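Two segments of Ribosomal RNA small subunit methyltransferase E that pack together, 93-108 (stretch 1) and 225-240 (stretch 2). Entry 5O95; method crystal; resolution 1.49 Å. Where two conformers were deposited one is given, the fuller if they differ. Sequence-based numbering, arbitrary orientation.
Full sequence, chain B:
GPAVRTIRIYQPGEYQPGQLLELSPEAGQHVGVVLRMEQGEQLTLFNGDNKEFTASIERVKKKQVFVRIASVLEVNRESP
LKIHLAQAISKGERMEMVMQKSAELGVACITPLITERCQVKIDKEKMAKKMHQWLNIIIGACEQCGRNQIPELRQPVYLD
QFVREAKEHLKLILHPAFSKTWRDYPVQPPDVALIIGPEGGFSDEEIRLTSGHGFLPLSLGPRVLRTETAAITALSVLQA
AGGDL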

ATOM      1  N   GLU B  93       4.208  -5.109  12.938  1.00 25.06           N
ATOM      2  CA  GLU B  93       5.090  -5.345  11.800  1.00 27.46           C
ATOM      3  C   GLU B  93       4.837  -4.350  10.667  1.00 23.49           C
ATOM      4  O   GLU B  93       5.101  -4.630   9.493  1.00 22.18           O
ATOM      5  N   ARG B  94       4.368  -3.154  11.016  1.00 21.82           N
ATOM      6  CA  ARG B  94       4.111  -2.136  10.002  1.00 22.12           C
ATOM      7  C   ARG B  94       5.392  -1.729   9.284  1.00 17.57           C
ATOM      8  O   ARG B  94       5.383  -1.491   8.066  1.00 18.06           O
ATOM      9  N   MET B  95       6.521  -1.689  10.003  1.00 17.62           N
ATOM     10  CA  MET B  95       7.755  -1.265   9.354  1.00 20.74           C
ATOM     11  C   MET B  95       8.183  -2.270   8.307  1.00 17.43           C
ATOM     12  O   MET B  95       8.701  -1.888   7.251  1.00 18.71           O
ATOM     13  N   GLU B  96       7.945  -3.557   8.564  1.00 19.21           N
ATOM     14  CA  GLU B  96       8.343  -4.568   7.583  1.00 17.95           C
ATOM     15  C   GLU B  96       7.590  -4.364   6.277  1.00 21.56           C
ATOM     16  O   GLU B  96       8.155  -4.510   5.190  1.00 20.85           O
ATOM     17  N   MET B  97       6.325  -3.978   6.363  1.00 17.97           N
ATOM     18  CA  MET B  97       5.551  -3.678   5.165  1.00 16.13           C
ATOM     19  C   MET B  97       6.106  -2.452   4.455  1.00 18.39           C
ATOM     20  O   MET B  97       6.264  -2.458   3.222  1.00 16.61           O
ATOM     21  N   VAL B  98       6.448  -1.409   5.215  1.00 15.42           N
ATOM     22  CA  VAL B  98       6.991  -0.188   4.624  1.00 15.00           C
ATOM     23  C   VAL B  98       8.311  -0.465   3.925  1.00 17.47           C
ATOM     24  O   VAL B  98       8.571   0.076   2.852  1.00 17.48           O
ATOM     25  N   MET B  99       9.192  -1.250   4.561  1.00 15.06           N
ATOM     26  CA  MET B  99      10.448  -1.623   3.922  1.00 14.01           C
ATOM     27  C   MET B  99      10.197  -2.278   2.573  1.00 13.86           C
ATOM     28  O   MET B  99      10.855  -1.945   1.576  1.00 17.70           O
ATOM     29  N   GLN B 100       9.289  -3.254   2.521  1.00 14.05           N
ATOM     30  CA  GLN B 100       9.062  -3.973   1.264  1.00 15.04           C
ATOM     31  C   GLN B 100       8.460  -3.060   0.202  1.00 14.67           C
ATOM     32  O   GLN B 100       8.953  -2.986  -0.936  1.00 16.68           O
ATOM     33  N   LYS B 101       7.395  -2.351   0.548  1.00 15.17           N
ATOM     34  CA  LYS B 101       6.681  -1.584  -0.455  1.00 13.75           C
ATOM     35  C   LYS B 101       7.420  -0.313  -0.859  1.00 13.52           C
ATOM     36  O   LYS B 101       7.246   0.142  -2.000  1.00 16.25           O
ATOM     37  N   SER B 102       8.207   0.291   0.038  1.00 16.51           N
ATOM     38  CA  SER B 102       8.936   1.485  -0.370  1.00 12.49           C
ATOM     39  C   SER B 102      10.018   1.121  -1.381  1.00 13.59           C
ATOM     40  O   SER B 102      10.267   1.870  -2.330  1.00 17.58           O
ATOM     41  N   ALA B 103      10.635  -0.050  -1.205  1.00 15.93           N
ATOM     42  CA  ALA B 103      11.558  -0.567  -2.209  1.00 14.83           C
ATOM     43  C   ALA B 103      10.876  -0.751  -3.570  1.00 16.09           C
ATOM     44  O   ALA B 103      11.431  -0.369  -4.613  1.00 14.95           O
ATOM     45  N   GLU B 104       9.683  -1.350  -3.591  1.00 15.71           N
ATOM     46  CA  GLU B 104       8.935  -1.495  -4.848  1.00 15.86           C
ATOM     47  C   GLU B 104       8.640  -0.145  -5.478  1.00 18.45           C
ATOM     48  O   GLU B 104       8.621  -0.020  -6.716  1.00 18.13           O
ATOM     49  N   LEU B 105       8.353   0.874  -4.641  1.00 13.82           N
ATOM     50  CA  LEU B 105       8.056   2.211  -5.138  1.00 16.41           C
ATOM     51  C   LEU B 105       9.303   3.011  -5.451  1.00 17.90           C
ATOM     52  O   LEU B 105       9.203   4.216  -5.689  1.00 18.77           O
ATOM     53  N   GLY B 106      10.475   2.360  -5.481  1.00 14.06           N
ATOM     54  CA  GLY B 106      11.690   3.009  -5.928  1.00 17.13           C
ATOM     55  C   GLY B 106      12.363   3.932  -4.941  1.00 15.58           C
ATOM     56  O   GLY B 106      13.191   4.745  -5.348  1.00 17.56           O
ATOM     57  N   VAL B 107      12.022   3.848  -3.653  1.00 16.70           N
ATOM     58  CA  VAL B 107      12.642   4.744  -2.683  1.00 16.43           C
ATOM     59  C   VAL B 107      14.158   4.606  -2.799  1.00 15.83           C
ATOM     60  O   VAL B 107      14.679   3.519  -3.048  1.00 16.97           O
ATOM     61  N   ALA B 108      14.863   5.728  -2.642  1.00 14.47           N
ATOM     62  CA  ALA B 108      16.315   5.732  -2.754  1.00 14.12           C
ATOM     63  C   ALA B 108      16.995   5.455  -1.422  1.00 18.06           C
ATOM     64  O   ALA B 108      18.058   4.821  -1.395  1.00 17.25           O
ATOM     65  N   LEU B 225      -4.894   8.252   7.178  1.00 19.91           N
ATOM     66  CA  LEU B 225      -4.258   7.050   6.690  1.00 16.82           C
ATOM     67  C   LEU B 225      -3.466   6.393   7.805  1.00 17.69           C
ATOM     68  O   LEU B 225      -2.835   7.073   8.613  1.00 20.64           O
ATOM     69  N   ARG B 226      -3.526   5.070   7.861  1.00 16.07           N
ATOM     70  CA  ARG B 226      -2.543   4.347   8.661  1.00 15.05           C
ATOM     71  C   ARG B 226      -1.122   4.726   8.237  1.00 15.66           C
ATOM     72  O   ARG B 226      -0.876   5.101   7.088  1.00 18.49           O
ATOM     73  N   THR B 227      -0.174   4.642   9.176  0.61 18.38           N
ATOM     74  CA  THR B 227       1.185   5.092   8.879  0.61 18.44           C
ATOM     75  C   THR B 227       1.792   4.333   7.706  0.61 14.83           C
ATOM     76  O   THR B 227       2.454   4.935   6.857  0.61 13.64           O
ATOM     77  N   GLU B 228       1.551   3.021   7.624  1.00 17.55           N
ATOM     78  CA  GLU B 228       2.116   2.263   6.517  1.00 21.29           C
ATOM     79  C   GLU B 228       1.416   2.603   5.217  1.00 20.05           C
ATOM     80  O   GLU B 228       2.063   2.658   4.168  1.00 18.87           O
ATOM     81  N   THR B 229       0.113   2.889   5.266  1.00 15.29           N
ATOM     82  CA  THR B 229      -0.553   3.331   4.049  1.00 11.57           C
ATOM     83  C   THR B 229      -0.003   4.673   3.610  1.00 14.69           C
ATOM     84  O   THR B 229       0.218   4.901   2.415  1.00 17.49           O
ATOM     85  N   ALA B 230       0.200   5.579   4.562  1.00 14.66           N
ATOM     86  CA  ALA B 230       0.683   6.915   4.263  1.00 12.80           C
ATOM     87  C   ALA B 230       2.026   6.874   3.556  1.00 17.21           C
ATOM     88  O   ALA B 230       2.249   7.631   2.612  1.00 16.50           O
ATOM     89  N   ALA B 231       2.957   6.054   4.050  1.00 14.94           N
ATOM     90  CA  ALA B 231       4.243   5.920   3.378  1.00 19.87           C
ATOM     91  C   ALA B 231       4.067   5.546   1.921  1.00 19.37           C
ATOM     92  O   ALA B 231       4.672   6.157   1.035  1.00 19.77           O
ATOM     93  N   ILE B 232       3.268   4.517   1.655  1.00 13.12           N
ATOM     94  CA  ILE B 232       3.205   4.032   0.278  1.00 15.29           C
ATOM     95  C   ILE B 232       2.388   4.985  -0.595  1.00 15.83           C
ATOM     96  O   ILE B 232       2.698   5.178  -1.771  1.00 16.90           O
ATOM     97  N   THR B 233       1.356   5.623  -0.040  1.00 15.43           N
ATOM     98  CA  THR B 233       0.619   6.638  -0.782  1.00 13.06           C
ATOM     99  C   THR B 233       1.497   7.841  -1.116  1.00 14.19           C
ATOM    100  O   THR B 233       1.459   8.360  -2.243  1.00 13.70           O
ATOM    101  N   ALA B 234       2.300   8.303  -0.158  1.00 15.58           N
ATOM    102  CA  ALA B 234       3.152   9.457  -0.412  1.00 13.62           C
ATOM    103  C   ALA B 234       4.195   9.136  -1.480  1.00 12.63           C
ATOM    104  O   ALA B 234       4.429   9.934  -2.393  1.00 16.99           O
ATOM    105  N   LEU B 235       4.839   7.977  -1.364  1.00 14.53           N
ATOM    106  CA  LEU B 235       5.824   7.593  -2.371  1.00 13.12           C
ATOM    107  C   LEU B 235       5.195   7.487  -3.751  1.00 15.45           C
ATOM    108  O   LEU B 235       5.800   7.904  -4.748  1.00 16.04           O
ATOM    109  N   SER B 236       3.980   6.935  -3.832  1.00 13.92           N
ATOM    110  CA  SER B 236       3.304   6.829  -5.130  1.00 12.71           C
ATOM    111  C   SER B 236       3.029   8.205  -5.714  1.00 15.20           C
ATOM    112  O   SER B 236       3.227   8.444  -6.911  1.00 16.03           O
ATOM    113  N   VAL B 237       2.516   9.117  -4.884  1.00 14.31           N
ATOM    114  CA  VAL B 237       2.173  10.440  -5.382  1.00 16.07           C
ATOM    115  C   VAL B 237       3.428  11.199  -5.786  1.00 16.53           C
ATOM    116  O   VAL B 237       3.464  11.847  -6.834  1.00 17.03           O
ATOM    117  N   LEU B 238       4.496  11.094  -4.982  1.00 14.97           N
ATOM    118  CA  LEU B 238       5.734  11.794  -5.312  1.00 16.87           C
ATOM    119  C   LEU B 238       6.395  11.213  -6.559  1.00 15.86           C
ATOM    120  O   LEU B 238       6.881  11.965  -7.402  1.00 17.90           O
ATOM    121  N   GLN B 239       6.390   9.885  -6.708  1.00 14.92           N
ATOM    122  CA  GLN B 239       6.973   9.292  -7.910  1.00 17.88           C
ATOM    123  C   GLN B 239       6.158   9.615  -9.144  1.00 18.70           C
ATOM    124  O   GLN B 239       6.707   9.730 -10.240  1.00 19.79           O
ATOM    125  N   ALA B 240       4.841   9.732  -9.006  1.00 15.80           N
ATOM    126  CA  ALA B 240       4.054  10.118 -10.174  1.00 15.36           C
ATOM    127  C   ALA B 240       4.304  11.576 -10.541  1.00 18.80           C
ATOM    128  O   ALA B 240       4.468  11.909 -11.721  1.00 22.74           O
TER

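What holds the two helices side by side? They run nearly parallel, 12° apart with axes 9.3 Å at closest approach, and I232 fills part of the space between them. Its CA-to-CB bond points sideways, but chi1 and chi2, both m, bring the end of the chain nearer, so that it sits as a knob among M97, V98, K101 and S102. I232 CD1 lies 3.5 Å from K101 CB, and I232 CG1 is 3.9 Å from M97 CE. K101 starts toward the partner helix, yet its end leads away; its NZ makes a long salt bridge with E104 OE2, 3.9 Å.

Which other apolar side chains close the gap? L105, just past its helix, points toward stretch 2 with chi1 at -94°, between wells. L105 CB is 4.0 Å from L235 CB, and L105 CD2 is 4.0 Å from I232 CG2. L235 (m, t) also points in, placing CD1 3.4 Å from S102 CB. Nearer the N-terminal ends of the helices, V98 (t) packs CG1 against A231 CB at 4.1 Å.

How are the charged groups near the helix starts reconciled? R94 NH1 and R226 NH1 are like charges 3.9 Å apart, while R94 NE and E228 OE1 are 4.0 Å apart, beyond a salt bridge. Water 1 links all three side chains: it accepts from R94 NE (2.7 Å) and R226 NH1 (2.9 Å) and donates to E228 OE1 (2.9 Å). The aliphatic part of E228 (chi1 p) also packs, its CG 3.6 Å from M97 SD.

Is there a direct hydrogen bond between the stretches? There is one, and it is weak: Q239 NE2 donates to L105 O at 3.1 Å, with an angle of 134°. The two serines instead turn their hydroxyls to their own helices, S102 OG donating to V98 O and S236 OG to I232 O, each at 2.8 Å.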

ATOM      1  CB  GLU B  93       5.012  -6.796  11.333  1.00 34.42           C
ATOM      2  CG  GLU B  93       5.636  -7.775  12.320  1.00 48.67           C
ATOM      3  CD  GLU B  93       5.908  -9.135  11.705  1.00 80.54           C
ATOM      4  OE1 GLU B  93       5.143  -9.551  10.809  1.00 96.50           O
ATOM      5  OE2 GLU B  93       6.894  -9.783  12.111  1.00 72.95           O
ATOM      6  CB  ARG B  94       3.435  -0.928  10.663  1.00 24.92           C
ATOM      7  CG  ARG B  94       2.052  -1.227  11.207  1.00 23.83           C
ATOM      8  CD  ARG B  94       1.661  -0.246  12.298  1.00 23.16           C
ATOM      9  NE  ARG B  94       0.270  -0.420  12.727  1.00 26.11           N
ATOM     10  CZ  ARG B  94      -0.139  -1.358  13.574  1.00 57.94           C
ATOM     11  NH1 ARG B  94      -1.423  -1.442  13.904  1.00 45.89           N
ATOM     12  NH2 ARG B  94       0.735  -2.217  14.088  1.00 31.51           N
ATOM     13  CB  MET B  95       8.872  -1.093  10.375  1.00 19.11           C
ATOM     14  CG  MET B  95      10.128  -0.465   9.801  1.00 22.51           C
ATOM     15  SD  MET B  95       9.882   1.230   9.215  1.00 24.10           S
ATOM     16  CE  MET B  95      10.556   2.131  10.619  1.00 23.50           C
ATOM     17  CB  GLU B  96       8.088  -5.960   8.160  1.00 22.64           C
ATOM     18  CG  GLU B  96       9.109  -6.414   9.241  1.00 22.28           C
ATOM     19  CD  GLU B  96       9.063  -5.671  10.581  1.00 28.02           C
ATOM     20  OE1 GLU B  96       8.070  -4.983  10.904  1.00 29.52           O
ATOM     21  OE2 GLU B  96      10.043  -5.808  11.349  1.00 30.83           O
ATOM     22  CB  MET B  97       4.090  -3.466   5.585  1.00 23.04           C
ATOM     23  CG  MET B  97       3.089  -3.727   4.499  1.00 51.87           C
ATOM     24  SD  MET B  97       2.015  -2.312   4.359  1.00 89.33           S
ATOM     25  CE  MET B  97       3.194  -1.126   3.763  1.00 15.78           C
ATOM     26  CB  VAL B  98       7.146   0.914   5.684  1.00 16.34           C
ATOM     27  CG1 VAL B  98       7.887   2.098   5.121  1.00 17.31           C
ATOM     28  CG2 VAL B  98       5.768   1.353   6.191  1.00 18.19           C
ATOM     29  CB  MET B  99      11.231  -2.576   4.829  1.00 17.28           C
ATOM     30  CG  MET B  99      11.741  -1.937   6.119  1.00 18.99           C
ATOM     31  SD  MET B  99      13.053  -0.742   5.816  1.00 18.81           S
ATOM     32  CE  MET B  99      13.060   0.121   7.402  1.00 19.05           C
ATOM     33  CB  GLN B 100       8.163  -5.184   1.516  1.00 21.18           C
ATOM     34  CG  GLN B 100       7.767  -5.910   0.246  1.00 21.38           C
ATOM     35  CD  GLN B 100       6.841  -7.073   0.502  1.00 26.01           C
ATOM     36  OE1 GLN B 100       5.620  -6.921   0.489  1.00 31.91           O
ATOM     37  NE2 GLN B 100       7.417  -8.251   0.731  1.00 32.52           N
ATOM     38  CB  LYS B 101       5.264  -1.309   0.054  1.00 16.45           C
ATOM     39  CG  LYS B 101       4.481  -2.650   0.201  1.00 23.43           C
ATOM     40  CD  LYS B 101       2.994  -2.524   0.251  1.00 38.28           C
ATOM     41  CE  LYS B 101       2.396  -3.928   0.348  1.00 37.07           C
ATOM     42  NZ  LYS B 101       3.081  -4.891  -0.573  1.00 40.70           N
ATOM     43  CB  SER B 102       9.508   2.227   0.832  1.00 15.58           C
ATOM     44  OG  SER B 102      10.512   1.466   1.476  1.00 16.03           O
ATOM     45  CB  ALA B 103      12.199  -1.865  -1.700  1.00 13.90           C
ATOM     46  CB  GLU B 104       7.600  -2.219  -4.618  1.00 19.96           C
ATOM     47  CG  GLU B 104       7.722  -3.650  -4.178  1.00 20.44           C
ATOM     48  CD  GLU B 104       6.367  -4.274  -3.831  1.00 25.19           C
ATOM     49  OE1 GLU B 104       5.410  -4.136  -4.616  1.00 27.81           O
ATOM     50  OE2 GLU B 104       6.269  -4.911  -2.764  1.00 27.22           O
ATOM     51  CB  LEU B 105       7.140   2.972  -4.152  1.00 13.02           C
ATOM     52  CG  LEU B 105       5.651   2.882  -4.441  1.00 19.15           C
ATOM     53  CD1 LEU B 105       5.354   3.525  -5.812  1.00 20.62           C
ATOM     54  CD2 LEU B 105       5.191   1.452  -4.463  1.00 21.30           C
ATOM     55  CB  VAL B 107      12.125   4.396  -1.276  1.00 16.31           C
ATOM     56  CG1 VAL B 107      12.829   3.132  -0.735  1.00 17.19           C
ATOM     57  CG2 VAL B 107      12.283   5.570  -0.309  1.00 18.25           C
ATOM     58  CB  ALA B 108      16.777   7.092  -3.286  1.00 16.85           C
ATOM     59  CB  LEU B 225      -3.315   7.413   5.547  1.00 16.18           C
ATOM     60  CG  LEU B 225      -3.956   8.116   4.342  1.00 18.51           C
ATOM     61  CD1 LEU B 225      -2.877   8.405   3.316  1.00 19.25           C
ATOM     62  CD2 LEU B 225      -5.058   7.273   3.725  1.00 19.94           C
ATOM     63  CB  ARG B 226      -2.780   2.844   8.520  1.00 15.74           C
ATOM     64  CG  ARG B 226      -4.017   2.372   9.214  1.00 22.76           C
ATOM     65  CD  ARG B 226      -4.250   0.888   8.974  1.00 29.33           C
ATOM     66  NE  ARG B 226      -5.388   0.412   9.760  1.00 28.78           N
ATOM     67  CZ  ARG B 226      -5.329   0.114  11.055  1.00 49.12           C
ATOM     68  NH1 ARG B 226      -4.186   0.249  11.720  1.00 37.94           N
ATOM     69  NH2 ARG B 226      -6.416  -0.307  11.689  1.00 32.96           N
ATOM     70  CB  THR B 227       2.081   5.005  10.115  0.61 16.65           C
ATOM     71  OG1 THR B 227       1.879   3.747  10.773  0.61 35.54           O
ATOM     72  CG2 THR B 227       1.763   6.152  11.059  0.61 23.69           C
ATOM     73  CB  GLU B 228       2.102   0.754   6.795  1.00 21.42           C
ATOM     74  CG  GLU B 228       0.753   0.060   6.709  1.00 23.16           C
ATOM     75  CD  GLU B 228      -0.073   0.155   7.986  1.00 36.95           C
ATOM     76  OE1 GLU B 228       0.304   0.907   8.903  1.00 25.09           O
ATOM     77  OE2 GLU B 228      -1.105  -0.539   8.065  1.00 28.26           O
ATOM     78  CB  THR B 229      -2.047   3.474   4.327  1.00 16.74           C
ATOM     79  OG1 THR B 229      -2.550   2.262   4.880  1.00 19.87           O
ATOM     80  CG2 THR B 229      -2.794   3.763   3.009  1.00 20.09           C
ATOM     81  CB  ALA B 230       0.805   7.738   5.545  1.00 19.03           C
ATOM     82  CB  ALA B 231       5.095   4.867   4.084  1.00 19.24           C
ATOM     83  CB  ILE B 232       2.738   2.568   0.238  1.00 20.48           C
ATOM     84  CG1 ILE B 232       3.604   1.716   1.186  1.00 20.23           C
ATOM     85  CG2 ILE B 232       2.886   1.997  -1.182  1.00 19.82           C
ATOM     86  CD1 ILE B 232       5.137   2.047   1.171  1.00 23.48           C
ATOM     87  CB  THR B 233      -0.590   7.082   0.077  1.00 12.93           C
ATOM     88  OG1 THR B 233      -1.471   5.955   0.237  1.00 16.06           O
ATOM     89  CG2 THR B 233      -1.333   8.258  -0.552  1.00 15.34           C
ATOM     90  CB  ALA B 234       3.855   9.877   0.887  1.00 16.34           C
ATOM     91  CB  LEU B 235       6.490   6.277  -2.000  1.00 14.90           C
ATOM     92  CG  LEU B 235       7.388   6.342  -0.765  1.00 20.95           C
ATOM     93  CD1 LEU B 235       7.985   5.011  -0.500  1.00 18.44           C
ATOM     94  CD2 LEU B 235       8.465   7.385  -0.959  1.00 20.06           C
ATOM     95  CB  SER B 236       1.978   6.075  -4.956  1.00 15.74           C
ATOM     96  OG  SER B 236       2.131   4.755  -4.470  1.00 15.88           O
ATOM     97  CB  VAL B 237       1.343  11.209  -4.338  1.00 13.96           C
ATOM     98  CG1 VAL B 237       1.158  12.652  -4.780  1.00 19.91           C
ATOM     99  CG2 VAL B 237      -0.002  10.531  -4.108  1.00 20.73           C
ATOM    100  CB  LEU B 238       6.702  11.733  -4.125  1.00 18.36           C
ATOM    101  CG  LEU B 238       6.204  12.480  -2.887  1.00 19.91           C
ATOM    102  CD1 LEU B 238       7.166  12.224  -1.725  1.00 23.05           C
ATOM    103  CD2 LEU B 238       6.071  13.971  -3.171  1.00 23.06           C
ATOM    104  CB  GLN B 239       7.082   7.782  -7.774  1.00 16.40           C
ATOM    105  CG  GLN B 239       8.140   7.316  -6.782  1.00 17.22           C
ATOM    106  CD  GLN B 239       9.583   7.520  -7.272  1.00 17.67           C
ATOM    107  OE1 GLN B 239       9.859   8.261  -8.220  1.00 21.54           O
ATOM    108  NE2 GLN B 239      10.506   6.856  -6.588  1.00 22.66           N
ATOM    109  CB  ALA B 240       2.571   9.862  -9.884  1.00 16.22           C
TER
HETATM  110  O   HOH W   1      -1.452   1.036  11.237  1.00 24.37           O